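Local coordinates for peptide ABC transporter, peptide-binding protein (Thermus thermophilus, PDB 2D5W), which binds oligopeptides, here held as a complex with a pentapeptide, and probably delivers them to a membrane ABC transporter for uptake, at residues Y409-A413 / A441-F447; S272-F277 / A551-V555; Q349-W355 / P546-A551. All coordinates share one frame; numbering follows the deposited sequence.

Interaction 1: Y409-A413 / A441-F447; sequences YVTTA and APSAVVF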
loop_
_atom_site.group_PDB
_atom_site.type_symbol
_atom_site.label_atom_id
_atom_site.label_comp_id
_atom_site.label_asym_id
_atom_site.label_seq_id
_atom_site.Cartn_x
_atom_site.Cartn_y
_atom_site.Cartn_z
ATOM N N TYR A 409 18.587 -8.125 7.695
ATOM C CA TYR A 409 18.182 -6.887 7.027
ATOM C C TYR A 409 17.592 -7.293 5.683
ATOM O O TYR A 409 18.311 -7.661 4.746
ATOM C CB TYR A 409 19.404 -5.978 6.857
ATOM C CG TYR A 409 19.150 -4.530 6.472
ATOM C CD1 TYR A 409 20.169 -3.590 6.608
ATOM C CD2 TYR A 409 17.933 -4.105 5.931
ATOM C CE1 TYR A 409 19.997 -2.269 6.220
ATOM C CE2 TYR A 409 17.750 -2.769 5.532
ATOM C CZ TYR A 409 18.793 -1.861 5.682
ATOM O OH TYR A 409 18.664 -0.544 5.293
ATOM N N VAL A 410 16.268 -7.240 5.618
ATOM C CA VAL A 410 15.513 -7.622 4.437
ATOM C C VAL A 410 14.999 -6.439 3.637
ATOM O O VAL A 410 14.558 -5.445 4.202
ATOM C CB VAL A 410 14.257 -8.446 4.836
ATOM C CG1 VAL A 410 13.442 -8.802 3.602
ATOM C CG2 VAL A 410 14.665 -9.687 5.597
ATOM N N THR A 411 15.082 -6.541 2.318
ATOM C CA THR A 411 14.491 -5.531 1.456
ATOM C C THR A 411 14.223 -6.182 0.108
ATOM O O THR A 411 14.486 -7.374 -0.083
ATOM C CB THR A 411 15.353 -4.247 1.300
ATOM O OG1 THR A 411 14.516 -3.196 0.792
ATOM C CG2 THR A 411 16.521 -4.457 0.345
ATOM N N THR A 412 13.668 -5.404 -0.811
ATOM C CA THR A 412 13.331 -5.882 -2.144
ATOM C C THR A 412 14.557 -6.029 -3.035
ATOM O O THR A 412 15.179 -5.033 -3.424
ATOM C CB THR A 412 12.355 -4.916 -2.832
ATOM O OG1 THR A 412 12.909 -3.595 -2.802
ATOM C CG2 THR A 412 11.007 -4.900 -2.129
ATOM N N ALA A 413 14.893 -7.270 -3.369
ATOM C CA ALA A 413 16.033 -7.548 -4.234
ATOM C C ALA A 413 15.816 -6.875 -5.585
ATOM O O ALA A 413 14.693 -6.821 -6.086
ATOM C CB ALA A 413 16.194 -9.055 -4.422
ATOM N N ALA A 441 14.718 -10.449 -1.290
ATOM C CA ALA A 441 13.924 -11.270 -2.194
ATOM C C ALA A 441 13.004 -10.343 -2.981
ATOM O O ALA A 441 12.869 -9.166 -2.649
ATOM C CB ALA A 441 13.110 -12.299 -1.400
ATOM N N PRO A 442 12.359 -10.855 -4.037
ATOM C CA PRO A 442 11.460 -10.016 -4.837
ATOM C C PRO A 442 10.244 -9.513 -4.066
ATOM O O PRO A 442 9.828 -10.110 -3.068
ATOM C CB PRO A 442 11.035 -10.941 -5.979
ATOM C CG PRO A 442 12.155 -11.927 -6.081
ATOM C CD PRO A 442 12.497 -12.194 -4.638
ATOM N N SER A 443 9.680 -8.413 -4.553
ATOM C CA SER A 443 8.480 -7.814 -3.989
ATOM C C SER A 443 7.374 -8.870 -3.879
ATOM O O SER A 443 6.676 -8.948 -2.869
ATOM C CB SER A 443 8.032 -6.661 -4.898
ATOM O OG SER A 443 6.703 -6.250 -4.630
ATOM N N ALA A 444 7.234 -9.689 -4.920
ATOM C CA ALA A 444 6.208 -10.731 -4.950
ATOM C C ALA A 444 6.380 -11.763 -3.840
ATOM O O ALA A 444 5.445 -12.504 -3.525
ATOM C CB ALA A 444 6.206 -11.418 -6.311
ATOM N N VAL A 445 7.573 -11.817 -3.259
ATOM C CA VAL A 445 7.860 -12.743 -2.170
ATOM C C VAL A 445 7.754 -12.065 -0.803
ATOM O O VAL A 445 6.993 -12.508 0.057
ATOM C CB VAL A 445 9.281 -13.353 -2.306
ATOM C CG1 VAL A 445 9.620 -14.172 -1.064
ATOM C CG2 VAL A 445 9.350 -14.240 -3.540
ATOM N N VAL A 446 8.489 -10.974 -0.608
ATOM C CA VAL A 446 8.487 -10.311 0.694
ATOM C C VAL A 446 7.192 -9.618 1.088
ATOM O O VAL A 446 6.926 -9.431 2.276
ATOM C CB VAL A 446 9.663 -9.302 0.829
ATOM C CG1 VAL A 446 10.987 -10.021 0.614
ATOM C CG2 VAL A 446 9.505 -8.149 -0.155
ATOM N N PHE A 447 6.374 -9.248 0.107
ATOM C CA PHE A 447 5.120 -8.572 0.409
ATOM C C PHE A 447 3.913 -9.509 0.413
ATOM O O PHE A 447 2.777 -9.060 0.550
ATOM C CB PHE A 447 4.907 -7.403 -0.559
ATOM C CG PHE A 447 5.950 -6.317 -0.438
ATOM C CD1 PHE A 447 6.388 -5.643 -1.570
ATOM C CD2 PHE A 447 6.498 -5.970 0.800
ATOM C CE1 PHE A 447 7.354 -4.643 -1.484
ATOM C CE2 PHE A 447 7.469 -4.964 0.897
ATOM C CZ PHE A 447 7.894 -4.304 -0.250
#

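Interaction 2: S272-F277 / A551-V555; sequences SVSLTF and ANPYV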
loop_
_atom_site.group_PDB
_atom_site.type_symbol
_atom_site.label_atom_id
_atom_site.label_comp_id
_atom_site.label_asym_id
_atom_site.label_seq_id
_atom_site.Cartn_x
_atom_site.Cartn_y
_atom_site.Cartn_z
ATOM N N SER A 272 3.962 3.631 -10.813
ATOM C CA SER A 272 4.311 4.298 -9.568
ATOM C C SER A 272 5.336 3.397 -8.862
ATOM O O SER A 272 5.990 3.818 -7.911
ATOM C CB SER A 272 3.078 4.482 -8.677
ATOM O OG SER A 272 2.561 3.237 -8.233
ATOM N N VAL A 273 5.454 2.153 -9.326
ATOM C CA VAL A 273 6.420 1.205 -8.768
ATOM C C VAL A 273 7.378 0.847 -9.902
ATOM O O VAL A 273 7.239 -0.183 -10.570
ATOM C CB VAL A 273 5.731 -0.072 -8.233
ATOM C CG1 VAL A 273 6.755 -0.958 -7.542
ATOM C CG2 VAL A 273 4.621 0.303 -7.263
ATOM N N SER A 274 8.357 1.717 -10.116
ATOM C CA SER A 274 9.309 1.527 -11.197
ATOM C C SER A 274 10.706 2.011 -10.834
ATOM O O SER A 274 11.447 1.306 -10.153
ATOM C CB SER A 274 8.797 2.237 -12.461
ATOM O OG SER A 274 8.512 3.605 -12.216
ATOM N N LEU A 275 11.053 3.211 -11.288
ATOM C CA LEU A 275 12.362 3.802 -11.039
ATOM C C LEU A 275 12.394 4.569 -9.730
ATOM O O LEU A 275 11.370 5.067 -9.264
ATOM C CB LEU A 275 12.722 4.759 -12.177
ATOM C CG LEU A 275 12.649 4.203 -13.598
ATOM C CD1 LEU A 275 12.935 5.320 -14.600
ATOM C CD2 LEU A 275 13.643 3.063 -13.757
ATOM N N THR A 276 13.577 4.675 -9.140
ATOM C CA THR A 276 13.707 5.417 -7.900
ATOM C C THR A 276 14.085 6.866 -8.221
ATOM O O THR A 276 14.479 7.182 -9.345
ATOM C CB THR A 276 14.723 4.744 -6.950
ATOM O OG1 THR A 276 15.971 4.546 -7.621
ATOM C CG2 THR A 276 14.189 3.387 -6.503
ATOM N N PHE A 277 13.939 7.743 -7.237
ATOM C CA PHE A 277 14.196 9.173 -7.401
ATOM C C PHE A 277 15.512 9.518 -8.094
ATOM O O PHE A 277 15.544 10.323 -9.031
ATOM C CB PHE A 277 14.138 9.844 -6.029
ATOM C CG PHE A 277 14.058 11.344 -6.077
ATOM C CD1 PHE A 277 12.827 11.987 -6.156
ATOM C CD2 PHE A 277 15.212 12.115 -6.018
ATOM C CE1 PHE A 277 12.749 13.380 -6.172
ATOM C CE2 PHE A 277 15.144 13.507 -6.033
ATOM C CZ PHE A 277 13.909 14.140 -6.110
ATOM N N ALA A 551 9.109 10.879 -3.489
ATOM C CA ALA A 551 8.340 11.476 -4.573
ATOM C C ALA A 551 8.557 10.478 -5.708
ATOM O O ALA A 551 9.680 10.010 -5.920
ATOM C CB ALA A 551 8.893 12.842 -4.955
ATOM N N ASN A 552 7.491 10.131 -6.421
ATOM C CA ASN A 552 7.598 9.173 -7.517
ATOM C C ASN A 552 7.980 9.824 -8.835
ATOM O O ASN A 552 7.381 10.821 -9.242
ATOM C CB ASN A 552 6.272 8.437 -7.755
ATOM C CG ASN A 552 5.899 7.492 -6.630
ATOM O OD1 ASN A 552 6.757 6.854 -6.024
ATOM N ND2 ASN A 552 4.603 7.374 -6.367
ATOM N N PRO A 553 8.996 9.277 -9.515
ATOM C CA PRO A 553 9.382 9.858 -10.799
ATOM C C PRO A 553 8.568 9.146 -11.880
ATOM O O PRO A 553 8.368 7.930 -11.816
ATOM C CB PRO A 553 10.868 9.536 -10.890
ATOM C CG PRO A 553 10.952 8.203 -10.216
ATOM C CD PRO A 553 10.028 8.346 -9.020
ATOM N N TYR A 554 8.070 9.905 -12.849
ATOM C CA TYR A 554 7.309 9.335 -13.952
ATOM C C TYR A 554 7.943 9.739 -15.270
ATOM O O TYR A 554 8.289 10.905 -15.465
ATOM C CB TYR A 554 5.853 9.806 -13.924
ATOM C CG TYR A 554 5.060 9.237 -12.776
ATOM C CD1 TYR A 554 4.798 9.996 -11.640
ATOM C CD2 TYR A 554 4.603 7.921 -12.813
ATOM C CE1 TYR A 554 4.098 9.459 -10.567
ATOM C CE2 TYR A 554 3.906 7.375 -11.747
ATOM C CZ TYR A 554 3.658 8.147 -10.630
ATOM O OH TYR A 554 2.968 7.606 -9.571
ATOM N N VAL A 555 8.120 8.767 -16.159
ATOM C CA VAL A 555 8.686 9.017 -17.480
ATOM C C VAL A 555 7.540 8.708 -18.428
ATOM O O VAL A 555 7.032 7.585 -18.457
ATOM C CB VAL A 555 9.889 8.100 -17.762
ATOM C CG1 VAL A 555 10.500 8.444 -19.118
ATOM C CG2 VAL A 555 10.926 8.269 -16.660
HETATM O O HOH W 1 9.518 6.032 -13.269
#

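Interaction 3: Q349-W355 / P546-A551; sequences QPVAHTW and PLYFRA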
loop_
_atom_site.group_PDB
_atom_site.type_symbol
_atom_site.label_atom_id
_atom_site.label_comp_id
_atom_site.label_asym_id
_atom_site.label_seq_id
_atom_site.Cartn_x
_atom_site.Cartn_y
_atom_site.Cartn_z
ATOM N N GLN A 349 14.642 14.352 -1.286
ATOM C CA GLN A 349 13.719 13.440 -0.606
ATOM C C GLN A 349 14.276 13.575 0.805
ATOM O O GLN A 349 15.336 13.035 1.123
ATOM C CB GLN A 349 13.830 12.010 -1.144
ATOM C CG GLN A 349 13.132 11.860 -2.494
ATOM C CD GLN A 349 12.966 10.423 -2.952
ATOM O OE1 GLN A 349 11.929 10.059 -3.511
ATOM N NE2 GLN A 349 13.991 9.604 -2.739
ATOM N N PRO A 350 13.575 14.329 1.665
ATOM C CA PRO A 350 13.990 14.581 3.045
ATOM C C PRO A 350 13.901 13.459 4.053
ATOM O O PRO A 350 13.035 12.591 3.969
ATOM C CB PRO A 350 13.108 15.753 3.446
ATOM C CG PRO A 350 11.810 15.386 2.793
ATOM C CD PRO A 350 12.248 14.926 1.409
ATOM N N VAL A 351 14.804 13.504 5.025
ATOM C CA VAL A 351 14.813 12.535 6.102
ATOM C C VAL A 351 13.467 12.659 6.812
ATOM O O VAL A 351 12.961 13.770 7.018
ATOM C CB VAL A 351 15.949 12.837 7.102
ATOM C CG1 VAL A 351 15.838 11.920 8.310
ATOM C CG2 VAL A 351 17.299 12.655 6.422
ATOM N N ALA A 352 12.890 11.514 7.162
ATOM C CA ALA A 352 11.609 11.451 7.852
ATOM C C ALA A 352 11.844 11.137 9.325
ATOM O O ALA A 352 12.746 10.364 9.662
ATOM C CB ALA A 352 10.740 10.373 7.226
ATOM N N HIS A 353 11.019 11.725 10.190
ATOM C CA HIS A 353 11.125 11.521 11.635
ATOM C C HIS A 353 9.821 10.982 12.212
ATOM O O HIS A 353 9.733 10.680 13.404
ATOM C CB HIS A 353 11.478 12.844 12.313
ATOM C CG HIS A 353 12.722 13.474 11.775
ATOM N ND1 HIS A 353 13.978 12.961 12.015
ATOM C CD2 HIS A 353 12.901 14.548 10.972
ATOM C CE1 HIS A 353 14.878 13.692 11.381
ATOM N NE2 HIS A 353 14.250 14.662 10.740
ATOM N N THR A 354 8.814 10.876 11.350
ATOM C CA THR A 354 7.493 10.376 11.714
ATOM C C THR A 354 6.986 9.533 10.537
ATOM O O THR A 354 7.651 9.473 9.503
ATOM C CB THR A 354 6.538 11.552 12.023
ATOM O OG1 THR A 354 5.252 11.044 12.381
ATOM C CG2 THR A 354 6.413 12.480 10.828
ATOM N N TRP A 355 5.830 8.882 10.680
ATOM C CA TRP A 355 5.307 8.025 9.610
ATOM C C TRP A 355 4.331 8.700 8.657
ATOM O O TRP A 355 4.005 8.137 7.610
ATOM C CB TRP A 355 4.651 6.768 10.207
ATOM C CG TRP A 355 3.215 6.946 10.644
ATOM C CD1 TRP A 355 2.092 6.732 9.890
ATOM C CD2 TRP A 355 2.756 7.416 11.919
ATOM N NE1 TRP A 355 0.967 7.043 10.615
ATOM C CE2 TRP A 355 1.344 7.467 11.862
ATOM C CE3 TRP A 355 3.400 7.802 13.101
ATOM C CZ2 TRP A 355 0.566 7.890 12.944
ATOM C CZ3 TRP A 355 2.624 8.222 14.178
ATOM C CH2 TRP A 355 1.223 8.265 14.089
ATOM N N PRO A 546 12.153 5.559 10.826
ATOM C CA PRO A 546 11.800 6.361 9.652
ATOM C C PRO A 546 13.057 6.714 8.867
ATOM O O PRO A 546 14.078 7.061 9.461
ATOM C CB PRO A 546 11.133 7.584 10.270
ATOM C CG PRO A 546 11.926 7.778 11.541
ATOM C CD PRO A 546 12.112 6.364 12.063
ATOM N N LEU A 547 12.996 6.611 7.541
ATOM C CA LEU A 547 14.161 6.949 6.728
ATOM C C LEU A 547 13.950 8.253 5.958
ATOM O O LEU A 547 14.570 9.265 6.280
ATOM C CB LEU A 547 14.516 5.798 5.774
ATOM C CG LEU A 547 14.979 4.499 6.455
ATOM C CD1 LEU A 547 15.410 3.498 5.393
ATOM C CD2 LEU A 547 16.133 4.782 7.416
ATOM N N TYR A 548 13.079 8.245 4.953
ATOM C CA TYR A 548 12.814 9.456 4.183
ATOM C C TYR A 548 11.472 9.411 3.465
ATOM O O TYR A 548 10.894 8.339 3.275
ATOM C CB TYR A 548 13.944 9.722 3.169
ATOM C CG TYR A 548 14.299 8.565 2.254
ATOM C CD1 TYR A 548 15.290 7.642 2.604
ATOM C CD2 TYR A 548 13.662 8.406 1.024
ATOM C CE1 TYR A 548 15.633 6.593 1.744
ATOM C CE2 TYR A 548 13.997 7.363 0.164
ATOM C CZ TYR A 548 14.979 6.464 0.526
ATOM O OH TYR A 548 15.302 5.442 -0.340
ATOM N N PHE A 549 10.972 10.585 3.087
ATOM C CA PHE A 549 9.706 10.695 2.366
ATOM C C PHE A 549 10.041 10.776 0.882
ATOM O O PHE A 549 10.919 11.535 0.472
ATOM C CB PHE A 549 8.934 11.942 2.804
ATOM C CG PHE A 549 8.488 11.906 4.241
ATOM C CD1 PHE A 549 7.625 10.913 4.692
ATOM C CD2 PHE A 549 8.918 12.878 5.136
ATOM C CE1 PHE A 549 7.197 10.892 6.021
ATOM C CE2 PHE A 549 8.494 12.864 6.463
ATOM C CZ PHE A 549 7.634 11.872 6.904
ATOM N N ARG A 550 9.326 9.999 0.080
ATOM C CA ARG A 550 9.581 9.921 -1.352
ATOM C C ARG A 550 8.619 10.636 -2.278
ATOM O O ARG A 550 7.489 10.957 -1.914
ATOM C CB ARG A 550 9.625 8.447 -1.766
ATOM C CG ARG A 550 10.777 7.682 -1.157
ATOM C CD ARG A 550 10.632 6.180 -1.324
ATOM N NE ARG A 550 10.469 5.778 -2.717
ATOM C CZ ARG A 550 10.421 4.513 -3.113
ATOM N NH1 ARG A 550 10.272 4.220 -4.399
ATOM N NH2 ARG A 550 10.525 3.536 -2.219
ATOM N N ALA A 551 9.109 10.879 -3.489
ATOM C CA ALA A 551 8.340 11.476 -4.573
ATOM C C ALA A 551 8.557 10.478 -5.708
ATOM O O ALA A 551 9.680 10.010 -5.920
ATOM C CB ALA A 551 8.893 12.842 -4.955
#

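Interaction 1: Y409-A413 / A441-F447
Thr412 is the side chain that ties 409-413 to the short helix 443-446, through Val446 and the neighbouring Phe447. At its CB the two branches part: OG1 lies between the backbone N and the carbonyl carbon (chi1 54°) and turns to Arg418 on helix 416-431, where it is hydrogen-bonded, while CG2, anti to the carbonyl carbon, is left for the apolar partners. That methyl comes obliquely onto the far end of the Phe447 ring, with CZ and CE1 each 3.7 Å from Thr412 CG2. Thr412 CG2 also lies 4.1 Å from Val446 CG2, and the CB of Ser443 is a little further off. Val446 CG2 in turn sits over the centre of one face of the Phe447 ring, so the ring and both methyls form one compact apolar cluster. Next to it, Val410 and Val446 lie alongside, pointing opposite ways, and meet through their CG1 methyls at 4.1 Å.

Beside this cluster the backbones join in a single beta bridge between Thr412 and Ala441. Ala441 O accepts Ala413 N at 2.9 Å, and Thr412 CA adds a CA-H...O contact to the same oxygen at 3.4 Å. In return Ala441 N gives a weak, 3.3 Å bond to Thr411 O. Straight after this bridge Pro442 takes the N-cap position, and its carbonyl receives both Val445 N and Val446 N, which starts the helix.

The contact sits beside the mixed sheet that holds strands 401-410 and 463-469: Phe464 on strand 463-469 packs against Val410, Val446 and Phe447, Phe451 of helix 449-452 against both valines, and Thr411 packs on helix 416-431, its OG1 bonded to Glu465 O.

Interaction 2: S272-F277 / A551-V555
Pro553 O and Ser274 OG share one water, which donates to both, at 2.7 Å to Pro553 O and at 2.8 Å to Ser274 OG. The hydroxyl is gripped a second time, by its bond to Ser271 O, and the water links this loop to strand 544-557. The rest of the contact is carried by packing. Pro553 pushes its ring up against the loop, with its CG 3.3 Å from Leu275 O. Further along, Leu275 CD1 meets Val555 CG2 at 4.1 Å, the two side chains crossing at a slant. At the other end of the loop Phe277 has CG anti to its own N (chi1 -166°), which swings the ring out beside the strand: Ala551 O lies at the ring edge, in its plane, and Ala551 CB approaches CE1.

Although the CB of Tyr554 points away from the loop, chi1 (-70°) carries the ring back to it, and Tyr554 OH comes to 3.3 Å from Ser272 CB while CE2 lies 3.8 Å from Ser272 CA. A leucine in place of Tyr554 would probably open a gap where the hydroxyl meets Ser272 CB and take away the ring's support beside Ser272 CA.

That matters because Ser272 O is hydrogen-bonded to a basic side chain of the bound peptide, to which Asn552 OD1 adds a weak bond, while Ser272 OG is held by Glu35. A loop that leaves one sheet at strand 269-270 and packs on a strand of another, next to the ligand, is consistent with the lobe-to-lobe connection and binding cleft of the periplasmic binding protein fold.

Interaction 3: Q349-W355 / P546-A551
Gln349 sends CG away from its carbonyl carbon (chi1 -77°) and runs extended beyond it to Ala551, while Phe549, with chi1 -65°, turns its ring back over Ala352. Just before Phe549, strand 544-557 makes a classic beta bulge, Leu547 and Tyr548 both facing Glu304 on the neighbouring strand 293-308, and the loop 349-355 lies along the bulged edge with a single bridge from Val351 to Tyr548.

The amide end of Gln349 does the work of a backbone carbonyl: OE1 accepts Ala551 N at 2.9 Å in a nearly straight bond (165°), the donor only slightly tilted from the carbonyl plane. Arg550 CB lies against the same oxygen, whereas the guanidinium of Arg550 is committed to a salt bridge with Glu304. NE2 of Gln349 is 3.7 Å from Tyr548 CE2, approaching the ring obliquely.

Two backbone bonds fix the middle. Phe549 N reaches Pro350 O at 3.0 Å. Leu547 O takes Ala352 N at 2.9 Å and has Val351 CA, with its hydrogen directed at it, 3.3 Å away, so one oxygen serves two consecutive residues of the loop.

Beyond Ala352 the loop climbs past the strand. Ala352 O packs on the Pro546 ring, and Thr354 O comes obliquely to the far end of the Phe549 ring, while Thr354 OG1 bonds to Gln535. Trp303 meets the same phenyl ring. Ala352 CB makes a CH-pi contact with it, standing over one face of Phe549, 3.5 Å from the ring centroid and offset toward the rim.

Interactions 2 and 3 share strand 544-557 and Ala551; they also touch where Phe277 CB and Gln349 NE2 are 3.3 Å apart, and their centres lie about 16 Å from each other. Along the chain, interaction 3 is nested in the loop closed by interaction 2, and interaction 1 in both. Interaction 1 does not touch either: its nearest atoms are about 6 Å from interaction 2 and about 5 Å from interaction 3, though all three reach the same sheet. Arg418, bonded to Thr412 of interaction 1, also comes close to the like-charged Arg550 of interaction 3. The bound peptide is met from two sites, Phe447 of interaction 1 packing on an apolar side chain and Ser272 of interaction 2 bonding to a basic one.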